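Putative amino acid binding protein (Streptococcus mutans, PDB 4C0R) binds oxidized glutathione and probably delivers glutathione to the cystine ABC importer TcyBC. Local coordinates at residues K33-A38 with N208-K213; Y63-N68 with V192-A197; P90-V95 with L179-L184. One frame throughout, in Å; residues are numbered along the deposited sequence.

Overall arrangement
The chain folds as the two-lobed solute-binding protein of the periplasmic-binding type, with oxidized glutathione held in its pocket. Following the chain from the N terminus, the first segment to be tied is on helix 27-36, and contact 1 closes the widest loop by packing it on helix 201-216. Inside that loop, contact 2 pairs strand 65-71 with strand 191-196. Deeper still, contact 3 joins strand 81-96 to strand 179-183, so the three loops nest and none cross. Contacts 1 and 2 meet where Phe36 CZ lies 3.7 Å from Ile65 CD1. Contact 3 sits across the chain's centre, its own centre about 26 Å from that of contact 2, although both reach the same sheet.

Contact 1. Residues K33-A38 with N208-K213; sequences KEVFKA and NKRLKK
Arg210 NH2 is the best-held polar atom, gripped twice: it donates to Glu34 O at 2.8 Å and to a water, whose oxygen is 2.7 Å from Arg210 NH2. This is helix-on-helix packing within the solute-binding fold: helix 201-216 sends Arg210 to main-chain oxygens near the C-terminal end of helix 27-36. The bond to Glu34 O is moderately bent, with 154° at the hydrogen. That oxygen lies in the guanidinium plane, whereas NH2 stands above the plane of the Glu34 carbonyl. The second bond of the group, from Arg210 NE to Val35 O, is 2.9 Å long; here the donor lies in the carbonyl plane, on a lone pair, and Val35 O lies somewhat out of the guanidinium plane.

Successive bends of the arginine chain, with chi2 at -75° and chi3 at -65°, bring NE and NH2 against the carbonyls of Val35 and Glu34. A positive guanidinium beside carbonyls near the C-terminal end of a helix should be electrostatically favourable. Glu34 adds to this indirectly, since the same water donates to Glu34 OE2 while accepting from Arg210 NH2, bridging opposite charges whose atoms do not touch.

Along the stem of the arginine the aliphatic parts pack. Val35 CG1, anti to its backbone N, slides past the stem and lies 3.8 Å from Arg210 CB. Val35 CG2 faces the next residue of that helix, 4.1 Å from Leu211 CD2, the two side chains crossing obliquely. Leu211 also touches Ser83 and Thr86 of strand 81-96, so the helix is wedged between that strand and helix 27-36. Ala38 puts its methyl squarely over one face of the guanidinium, with CB above the centre of the group and 3.3 Å from Arg210 CZ.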
loop_
_atom_site.group_PDB
_atom_site.type_symbol
_atom_site.label_atom_id
_atom_site.label_comp_id
_atom_site.label_asym_id
_atom_site.label_seq_id
_atom_site.Cartn_x
_atom_site.Cartn_y
_atom_site.Cartn_z
ATOM N N LYS A 33 1.453 7.034 14.528
ATOM C CA LYS A 33 1.446 7.200 15.980
ATOM C C LYS A 33 2.758 7.804 16.451
ATOM O O LYS A 33 2.769 8.669 17.318
ATOM C CB LYS A 33 1.152 5.895 16.692
ATOM C CG LYS A 33 -0.360 5.563 16.641
ATOM C CD LYS A 33 -0.749 4.281 17.331
ATOM C CE LYS A 33 -2.225 4.028 17.175
ATOM N NZ LYS A 33 -2.643 2.954 18.120
ATOM N N GLU A 34 3.862 7.336 15.915
ATOM C CA GLU A 34 5.158 7.893 16.328
ATOM C C GLU A 34 5.306 9.351 15.900
ATOM O O GLU A 34 5.753 10.178 16.695
ATOM C CB GLU A 34 6.292 7.044 15.775
ATOM C CG GLU A 34 7.666 7.386 16.338
ATOM C CD GLU A 34 7.864 6.919 17.775
ATOM O OE1 GLU A 34 7.221 5.920 18.173
ATOM O OE2 GLU A 34 8.648 7.579 18.465
ATOM N N VAL A 35 4.888 9.675 14.697
ATOM C CA VAL A 35 4.872 11.073 14.251
ATOM C C VAL A 35 4.108 11.970 15.234
ATOM O O VAL A 35 4.552 13.055 15.612
ATOM C CB VAL A 35 4.269 11.176 12.837
ATOM C CG1 VAL A 35 3.845 12.586 12.494
ATOM C CG2 VAL A 35 5.264 10.586 11.824
ATOM N N PHE A 36 2.917 11.551 15.567
ATOM C CA PHE A 36 2.022 12.375 16.351
ATOM C C PHE A 36 2.287 12.364 17.877
ATOM O O PHE A 36 1.685 13.181 18.596
ATOM C CB PHE A 36 0.578 12.068 15.963
ATOM C CG PHE A 36 0.201 12.638 14.636
ATOM C CD1 PHE A 36 -0.014 13.991 14.481
ATOM C CD2 PHE A 36 0.175 11.825 13.500
ATOM C CE1 PHE A 36 -0.325 14.526 13.230
ATOM C CE2 PHE A 36 -0.117 12.353 12.244
ATOM C CZ PHE A 36 -0.351 13.712 12.095
ATOM N N LYS A 37 3.184 11.509 18.346
ATOM C CA LYS A 37 3.586 11.535 19.765
ATOM C C LYS A 37 4.091 12.897 20.154
ATOM O O LYS A 37 3.918 13.326 21.335
ATOM C CB LYS A 37 4.732 10.564 20.032
ATOM C CG LYS A 37 4.406 9.260 20.584
ATOM C CD LYS A 37 5.761 8.566 20.980
ATOM N N ALA A 38 4.761 13.614 19.244
ATOM C CA ALA A 38 5.436 14.845 19.594
ATOM C C ALA A 38 4.588 16.070 19.303
ATOM O O ALA A 38 5.135 17.115 19.050
ATOM C CB ALA A 38 6.756 14.948 18.856
ATOM N N ASN A 208 5.903 15.889 7.659
ATOM C CA ASN A 208 7.174 15.794 6.960
ATOM C C ASN A 208 8.361 16.144 7.884
ATOM O O ASN A 208 9.398 15.495 7.813
ATOM C CB ASN A 208 7.197 16.682 5.706
ATOM C CG ASN A 208 6.396 16.125 4.583
ATOM O OD1 ASN A 208 6.039 14.953 4.575
ATOM N ND2 ASN A 208 6.115 16.975 3.591
ATOM N N LYS A 209 8.212 17.183 8.733
ATOM C CA LYS A 209 9.254 17.541 9.661
ATOM C C LYS A 209 9.563 16.344 10.584
ATOM O O LYS A 209 10.745 16.000 10.852
ATOM C CB LYS A 209 8.842 18.754 10.472
ATOM N N ARG A 210 8.500 15.701 11.065
ATOM C CA ARG A 210 8.674 14.521 11.924
ATOM C C ARG A 210 9.342 13.355 11.173
ATOM O O ARG A 210 10.168 12.637 11.736
ATOM C CB ARG A 210 7.342 14.107 12.519
ATOM C CG ARG A 210 6.788 15.134 13.544
ATOM C CD ARG A 210 7.497 15.076 14.858
ATOM N NE ARG A 210 7.299 13.825 15.532
ATOM C CZ ARG A 210 8.116 13.267 16.391
ATOM N NH1 ARG A 210 9.228 13.925 16.771
ATOM N NH2 ARG A 210 7.850 12.077 16.889
ATOM N N LEU A 211 8.915 13.080 9.940
ATOM C CA LEU A 211 9.491 11.979 9.205
ATOM C C LEU A 211 10.984 12.197 9.008
ATOM O O LEU A 211 11.753 11.238 9.093
ATOM C CB LEU A 211 8.820 11.770 7.851
ATOM C CG LEU A 211 7.393 11.253 7.887
ATOM C CD1 LEU A 211 6.715 11.286 6.493
ATOM C CD2 LEU A 211 7.403 9.864 8.383
ATOM N N LYS A 212 11.397 13.445 8.809
ATOM C CA LYS A 212 12.843 13.715 8.576
ATOM C C LYS A 212 13.553 13.445 9.869
ATOM O O LYS A 212 14.601 12.804 9.893
ATOM C CB LYS A 212 13.066 15.137 8.127
ATOM C CG LYS A 212 14.570 15.462 7.986
ATOM N N LYS A 213 12.976 13.869 10.979
ATOM C CA LYS A 213 13.598 13.660 12.279
ATOM C C LYS A 213 13.716 12.167 12.612
ATOM O O LYS A 213 14.762 11.686 13.064
ATOM C CB LYS A 213 12.860 14.433 13.368
ATOM C CG LYS A 213 13.388 14.221 14.747
ATOM C CD LYS A 213 12.656 15.082 15.743
ATOM C CE LYS A 213 13.231 14.923 17.171
ATOM N NZ LYS A 213 12.414 15.701 18.155
HETATM O O HOH W 1 9.276 10.573 18.672
#

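Contact 2. Residues Y63-N68 with V192-A197; sequences YQIGAN and VYFIFA. With GDS (oxidized glutathione disulfide), chain C.
Main-chain hydrogen bonds carry the join between strand 65-71 and strand 191-196, antiparallel neighbours in the mixed sheet of this solute-binding fold. Gly66 and Ile195 form a hydrogen-bonded pair: Gly66 N donates to Ile195 O at 2.9 Å, and Ile195 N returns a nearly straight bond, 171° at the hydrogen, to Gly66 O. A third bond runs from Ala197 N to Gln64 O, its donor standing above the carbonyl plane. Between them Ile65 and Phe196 make a non-hydrogen-bonded pair, where weaker CA-H...O contacts fill in, among them Ile65 CA to Ile195 O at 3.3 Å.

Apolar contacts come next. Ile65 and Phe196 lie side by side, with Ile65 CG1 3.9 Å from Phe196 CD2. Ala67 CB meets the edge of the Phe194 ring, 3.6 Å from CD1, while Val31 and Ala32 of helix 27-36 also touch that ring. On the other face Ile195 CG1 takes the crowded position between backbone N and carbonyl carbon (chi1 59°) and comes 3.9 Å from Gly66 CA.

Water and ligand contacts mark the far end, where segment 63-68 turns a corner at Asn68. One water accepts from Asn68 N and donates to Tyr193 O, bridging the two backbones. Asn68 belongs to the glutathione disulfide pocket; its ND2 lies 3.5 Å from CB5 of the ligand. Because Asn68 OD1 accepts from Val10 N and Gly11 N, and ND2 bonds to Thr13 OG1, the amide that touches the ligand is fixed by its own protein neighbours.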
loop_
_atom_site.group_PDB
_atom_site.type_symbol
_atom_site.label_atom_id
_atom_site.label_comp_id
_atom_site.label_asym_id
_atom_site.label_seq_id
_atom_site.Cartn_x
_atom_site.Cartn_y
_atom_site.Cartn_z
ATOM N N TYR A 63 -12.107 13.170 6.280
ATOM C CA TYR A 63 -10.835 12.637 6.752
ATOM C C TYR A 63 -9.738 13.623 6.392
ATOM O O TYR A 63 -9.862 14.347 5.412
ATOM C CB TYR A 63 -10.502 11.270 6.069
ATOM C CG TYR A 63 -11.533 10.196 6.257
ATOM C CD1 TYR A 63 -12.100 9.958 7.491
ATOM C CD2 TYR A 63 -11.940 9.428 5.181
ATOM C CE1 TYR A 63 -13.067 8.982 7.660
ATOM C CE2 TYR A 63 -12.904 8.434 5.361
ATOM C CZ TYR A 63 -13.449 8.237 6.595
ATOM O OH TYR A 63 -14.406 7.230 6.766
ATOM N N GLN A 64 -8.646 13.652 7.166
ATOM C CA GLN A 64 -7.503 14.531 6.912
ATOM C C GLN A 64 -6.263 13.814 6.382
ATOM O O GLN A 64 -5.489 14.415 5.665
ATOM C CB GLN A 64 -7.119 15.326 8.158
ATOM C CG GLN A 64 -8.164 16.359 8.570
ATOM C CD GLN A 64 -9.483 15.755 9.013
ATOM O OE1 GLN A 64 -9.540 14.939 9.943
ATOM N NE2 GLN A 64 -10.553 16.150 8.345
ATOM N N ILE A 65 -6.087 12.531 6.760
ATOM C CA ILE A 65 -4.913 11.765 6.344
ATOM C C ILE A 65 -5.422 10.438 5.825
ATOM O O ILE A 65 -6.391 9.883 6.361
ATOM C CB ILE A 65 -3.935 11.472 7.515
ATOM C CG1 ILE A 65 -3.642 12.737 8.307
ATOM C CG2 ILE A 65 -2.674 10.879 6.952
ATOM C CD1 ILE A 65 -2.731 12.491 9.475
ATOM N N GLY A 66 -4.783 9.910 4.791
ATOM C CA GLY A 66 -5.028 8.569 4.298
ATOM C C GLY A 66 -3.724 7.792 4.370
ATOM O O GLY A 66 -2.655 8.326 4.076
ATOM N N ALA A 67 -3.806 6.536 4.770
ATOM C CA ALA A 67 -2.606 5.689 4.906
ATOM C C ALA A 67 -3.012 4.265 4.726
ATOM O O ALA A 67 -3.839 3.772 5.476
ATOM C CB ALA A 67 -1.990 5.849 6.231
ATOM N N ASN A 68 -2.479 3.630 3.708
ATOM C CA ASN A 68 -2.679 2.214 3.443
ATOM C C ASN A 68 -1.777 1.782 2.271
ATOM O O ASN A 68 -2.260 1.459 1.196
ATOM C CB ASN A 68 -4.161 1.916 3.108
ATOM C CG ASN A 68 -4.540 0.479 3.392
ATOM O OD1 ASN A 68 -5.210 0.158 4.393
ATOM N ND2 ASN A 68 -4.084 -0.408 2.542
ATOM N N VAL A 192 5.882 4.496 -0.992
ATOM C CA VAL A 192 4.535 4.661 -0.483
ATOM C C VAL A 192 4.551 5.817 0.522
ATOM O O VAL A 192 5.647 6.229 1.011
ATOM C CB VAL A 192 3.988 3.437 0.069
ATOM C CG1 VAL A 192 3.739 2.374 -1.085
ATOM C CG2 VAL A 192 4.879 2.945 1.162
ATOM N N TYR A 193 3.379 6.378 0.798
ATOM C CA TYR A 193 3.279 7.712 1.387
ATOM C C TYR A 193 2.041 7.853 2.225
ATOM O O TYR A 193 1.088 7.083 1.999
ATOM C CB TYR A 193 3.017 8.715 0.247
ATOM C CG TYR A 193 4.078 8.795 -0.812
ATOM C CD1 TYR A 193 4.108 7.918 -1.904
ATOM C CD2 TYR A 193 5.056 9.747 -0.711
ATOM C CE1 TYR A 193 5.107 8.013 -2.886
ATOM C CE2 TYR A 193 6.076 9.831 -1.654
ATOM C CZ TYR A 193 6.082 9.002 -2.748
ATOM O OH TYR A 193 7.092 9.127 -3.684
ATOM N N PHE A 194 2.003 8.854 3.075
ATOM C CA PHE A 194 0.744 9.373 3.602
ATOM C C PHE A 194 0.189 10.349 2.590
ATOM O O PHE A 194 0.950 11.058 1.922
ATOM C CB PHE A 194 0.953 10.133 4.896
ATOM C CG PHE A 194 1.400 9.258 6.046
ATOM C CD1 PHE A 194 0.530 8.334 6.608
ATOM C CD2 PHE A 194 2.686 9.362 6.561
ATOM C CE1 PHE A 194 0.934 7.538 7.670
ATOM C CE2 PHE A 194 3.082 8.559 7.647
ATOM C CZ PHE A 194 2.204 7.672 8.184
ATOM N N ILE A 195 -1.137 10.430 2.479
ATOM C CA ILE A 195 -1.752 11.476 1.715
ATOM C C ILE A 195 -2.661 12.313 2.605
ATOM O O ILE A 195 -3.044 11.896 3.688
ATOM C CB ILE A 195 -2.538 10.947 0.501
ATOM C CG1 ILE A 195 -3.640 9.974 0.927
ATOM C CG2 ILE A 195 -1.633 10.330 -0.552
ATOM C CD1 ILE A 195 -4.554 9.548 -0.253
ATOM N N PHE A 196 -2.965 13.529 2.141
ATOM C CA PHE A 196 -3.752 14.435 2.964
ATOM C C PHE A 196 -4.809 15.133 2.129
ATOM O O PHE A 196 -4.631 15.357 0.931
ATOM C CB PHE A 196 -2.910 15.552 3.599
ATOM C CG PHE A 196 -1.700 15.059 4.338
ATOM C CD1 PHE A 196 -0.540 14.754 3.665
ATOM C CD2 PHE A 196 -1.730 14.929 5.697
ATOM C CE1 PHE A 196 0.599 14.305 4.343
ATOM C CE2 PHE A 196 -0.614 14.475 6.385
ATOM C CZ PHE A 196 0.562 14.166 5.696
ATOM N N ALA A 197 -5.851 15.565 2.815
ATOM C CA ALA A 197 -6.848 16.440 2.194
ATOM C C ALA A 197 -6.103 17.683 1.739
ATOM O O ALA A 197 -5.105 18.112 2.328
ATOM C CB ALA A 197 -7.961 16.748 3.197
HETATM C CD1 GDS C . -11.944 -3.231 -1.318
HETATM N N2 GDS C . -11.095 -4.425 -1.215
HETATM C CA2 GDS C . -10.355 -4.538 -0.011
HETATM C C2 GDS C . -11.003 -5.142 1.185
HETATM O O2 GDS C . -10.588 -4.884 2.334
HETATM C CB2 GDS C . -8.964 -4.063 0.167
HETATM S SG2 GDS C . -8.209 -3.503 -1.344
HETATM N N3 GDS C . -12.123 -6.031 0.959
HETATM C CA3 GDS C . -12.852 -6.578 2.103
HETATM C C3 GDS C . -14.147 -5.770 2.121
HETATM O OE3 GDS C . -15.252 -6.313 2.436
HETATM O OE4 GDS C . -14.175 -4.543 1.813
HETATM N N4 GDS C . -5.108 -3.723 -2.270
HETATM C CA4 GDS C . -5.204 -5.080 -2.754
HETATM C C4 GDS C . -5.390 -5.091 -4.231
HETATM O OE5 GDS C . -5.049 -4.101 -4.949
HETATM O OE6 GDS C . -5.842 -6.155 -4.739
HETATM C C5 GDS C . -5.013 -3.507 -0.861
HETATM O O5 GDS C . -4.973 -4.468 -0.094
HETATM C CA5 GDS C . -5.059 -2.098 -0.473
HETATM N N5 GDS C . -4.426 -1.145 -1.288
HETATM C CB5 GDS C . -6.330 -1.697 0.202
HETATM S SG5 GDS C . -7.644 -1.576 -1.043
HETATM C CA6 GDS C . -1.141 0.350 -4.334
HETATM C C6 GDS C . -1.877 1.661 -4.562
HETATM O OE7 GDS C . -2.928 1.649 -5.259
HETATM O OE8 GDS C . -1.462 2.731 -4.055
HETATM N N6 GDS C . 0.151 0.676 -3.703
HETATM C CB6 GDS C . -1.948 -0.586 -3.510
HETATM C CG6 GDS C . -2.573 0.180 -2.323
HETATM C CD6 GDS C . -3.061 -0.861 -1.338
HETATM O O6 GDS C . -2.347 -1.481 -0.536
HETATM O O HOH W 2 0.061 4.697 2.872
#

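Contact 3. Residues P90-V95 with L179-L184; sequences PLVLVV and LKVIDL
Lys180 starts in the crowded position, CG between backbone N and carbonyl carbon (chi1 62°), then runs extended alongside Val95, so that Lys180 CE comes 3.6 Å from Val95 CG2. At the other end chi1 -67° and chi2 173° of Leu184 together lay CD1 against the backbone at Val92 C, 3.7 Å away, and CD2 obliquely against Leu93 CD2.

Strand 179-183 pairs antiparallel with strand 81-96, which also pairs with 160-163 and 191-196; the join lies across the chain's centre from contacts 1 and 2, with the Leu91 side chain about 6 Å from the bound glutathione disulfide. Leu93 with Ile182 and Val95 with Lys180 are hydrogen-bonded pairs; the shortest bond is Leu93 N to Ile182 O at 2.8 Å. On one face Val92 CG2 crosses Val181 CB at 4.0 Å, and helix 164-173 packs there through Ala167 and Ile171. The opposite face sets Leu93 on Ile101 and Ile107.

A water donates to both Leu91 O and Asp183 OD1, and that carboxylate also forms a salt bridge with Lys164. Backbone bonds thus set the register and aliphatic groups dominate both faces, while Lys164 probably stabilises the charge of Asp183.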
loop_
_atom_site.group_PDB
_atom_site.type_symbol
_atom_site.label_atom_id
_atom_site.label_comp_id
_atom_site.label_asym_id
_atom_site.label_seq_id
_atom_site.Cartn_x
_atom_site.Cartn_y
_atom_site.Cartn_z
ATOM N N PRO A 90 8.622 -2.671 -3.842
ATOM C CA PRO A 90 8.450 -2.948 -5.247
ATOM C C PRO A 90 7.437 -4.031 -5.535
ATOM O O PRO A 90 7.039 -4.782 -4.659
ATOM C CB PRO A 90 9.857 -3.395 -5.682
ATOM C CG PRO A 90 10.408 -4.035 -4.532
ATOM C CD PRO A 90 9.872 -3.234 -3.314
ATOM N N LEU A 91 6.987 -4.092 -6.791
ATOM C CA LEU A 91 5.978 -5.044 -7.150
ATOM C C LEU A 91 6.527 -6.412 -7.436
ATOM O O LEU A 91 7.660 -6.580 -7.941
ATOM C CB LEU A 91 5.193 -4.606 -8.396
ATOM C CG LEU A 91 4.324 -3.405 -8.189
ATOM C CD1 LEU A 91 3.731 -3.020 -9.553
ATOM C CD2 LEU A 91 3.242 -3.727 -7.205
ATOM N N VAL A 92 5.685 -7.389 -7.173
ATOM C CA VAL A 92 5.928 -8.784 -7.565
ATOM C C VAL A 92 4.677 -9.408 -8.223
ATOM O O VAL A 92 3.554 -8.939 -8.079
ATOM C CB VAL A 92 6.344 -9.686 -6.402
ATOM C CG1 VAL A 92 7.611 -9.223 -5.832
ATOM C CG2 VAL A 92 5.216 -9.759 -5.311
ATOM N N LEU A 93 4.929 -10.470 -8.976
ATOM C CA LEU A 93 3.958 -11.330 -9.522
ATOM C C LEU A 93 3.904 -12.553 -8.610
ATOM O O LEU A 93 4.912 -13.205 -8.382
ATOM C CB LEU A 93 4.485 -11.724 -10.912
ATOM C CG LEU A 93 3.758 -12.502 -11.948
ATOM C CD1 LEU A 93 2.314 -12.062 -12.126
ATOM C CD2 LEU A 93 4.552 -12.330 -13.249
ATOM N N VAL A 94 2.741 -12.851 -8.063
ATOM C CA VAL A 94 2.512 -14.007 -7.242
ATOM C C VAL A 94 1.853 -15.082 -8.116
ATOM O O VAL A 94 0.810 -14.849 -8.702
ATOM C CB VAL A 94 1.544 -13.700 -6.092
ATOM C CG1 VAL A 94 1.327 -14.926 -5.227
ATOM C CG2 VAL A 94 2.079 -12.511 -5.267
ATOM N N VAL A 95 2.494 -16.234 -8.190
ATOM C CA VAL A 95 2.051 -17.349 -9.014
ATOM C C VAL A 95 2.373 -18.639 -8.295
ATOM O O VAL A 95 3.214 -18.676 -7.396
ATOM C CB VAL A 95 2.794 -17.401 -10.395
ATOM C CG1 VAL A 95 2.460 -16.159 -11.268
ATOM C CG2 VAL A 95 4.286 -17.562 -10.181
ATOM N N LEU A 179 3.077 -21.233 -3.428
ATOM C CA LEU A 179 3.200 -19.971 -4.168
ATOM C C LEU A 179 4.609 -19.454 -4.118
ATOM O O LEU A 179 5.367 -19.721 -3.165
ATOM C CB LEU A 179 2.265 -18.882 -3.595
ATOM C CG LEU A 179 0.752 -19.135 -3.694
ATOM C CD1 LEU A 179 -0.033 -17.980 -3.081
ATOM C CD2 LEU A 179 0.367 -19.369 -5.147
ATOM N N LYS A 180 4.961 -18.683 -5.130
ATOM C CA LYS A 180 6.212 -17.956 -5.129
ATOM C C LYS A 180 5.968 -16.532 -5.626
ATOM O O LYS A 180 4.893 -16.204 -6.137
ATOM C CB LYS A 180 7.217 -18.639 -6.029
ATOM C CG LYS A 180 6.794 -18.692 -7.471
ATOM C CD LYS A 180 7.901 -19.233 -8.337
ATOM C CE LYS A 180 7.478 -19.219 -9.783
ATOM N NZ LYS A 180 8.576 -19.722 -10.671
ATOM N N VAL A 181 6.981 -15.695 -5.459
ATOM C CA VAL A 181 6.962 -14.354 -5.953
ATOM C C VAL A 181 8.080 -14.145 -6.972
ATOM O O VAL A 181 9.171 -14.719 -6.869
ATOM C CB VAL A 181 6.990 -13.266 -4.818
ATOM C CG1 VAL A 181 5.963 -13.571 -3.727
ATOM C CG2 VAL A 181 8.336 -13.037 -4.269
ATOM N N ILE A 182 7.739 -13.383 -8.005
ATOM C CA ILE A 182 8.636 -12.992 -9.063
ATOM C C ILE A 182 8.751 -11.476 -9.053
ATOM O O ILE A 182 7.750 -10.777 -9.213
ATOM C CB ILE A 182 8.115 -13.462 -10.459
ATOM C CG1 ILE A 182 8.032 -14.998 -10.488
ATOM C CG2 ILE A 182 8.988 -12.901 -11.608
ATOM C CD1 ILE A 182 7.228 -15.499 -11.688
ATOM N N ASP A 183 9.971 -10.950 -8.972
ATOM C CA ASP A 183 10.177 -9.500 -9.020
ATOM C C ASP A 183 9.864 -8.950 -10.383
ATOM O O ASP A 183 10.259 -9.517 -11.409
ATOM C CB ASP A 183 11.635 -9.104 -8.662
ATOM C CG ASP A 183 12.002 -9.463 -7.267
ATOM O OD1 ASP A 183 11.240 -9.211 -6.308
ATOM O OD2 ASP A 183 13.102 -10.026 -7.109
ATOM N N LEU A 184 9.179 -7.813 -10.395
ATOM C CA LEU A 184 8.786 -7.100 -11.595
ATOM C C LEU A 184 9.567 -5.802 -11.754
ATOM O O LEU A 184 10.059 -5.250 -10.804
ATOM C CB LEU A 184 7.289 -6.729 -11.549
ATOM C CG LEU A 184 6.352 -7.924 -11.618
ATOM C CD1 LEU A 184 4.920 -7.472 -11.400
ATOM C CD2 LEU A 184 6.464 -8.640 -12.951
HETATM O O HOH W 3 10.240 -6.639 -6.729
#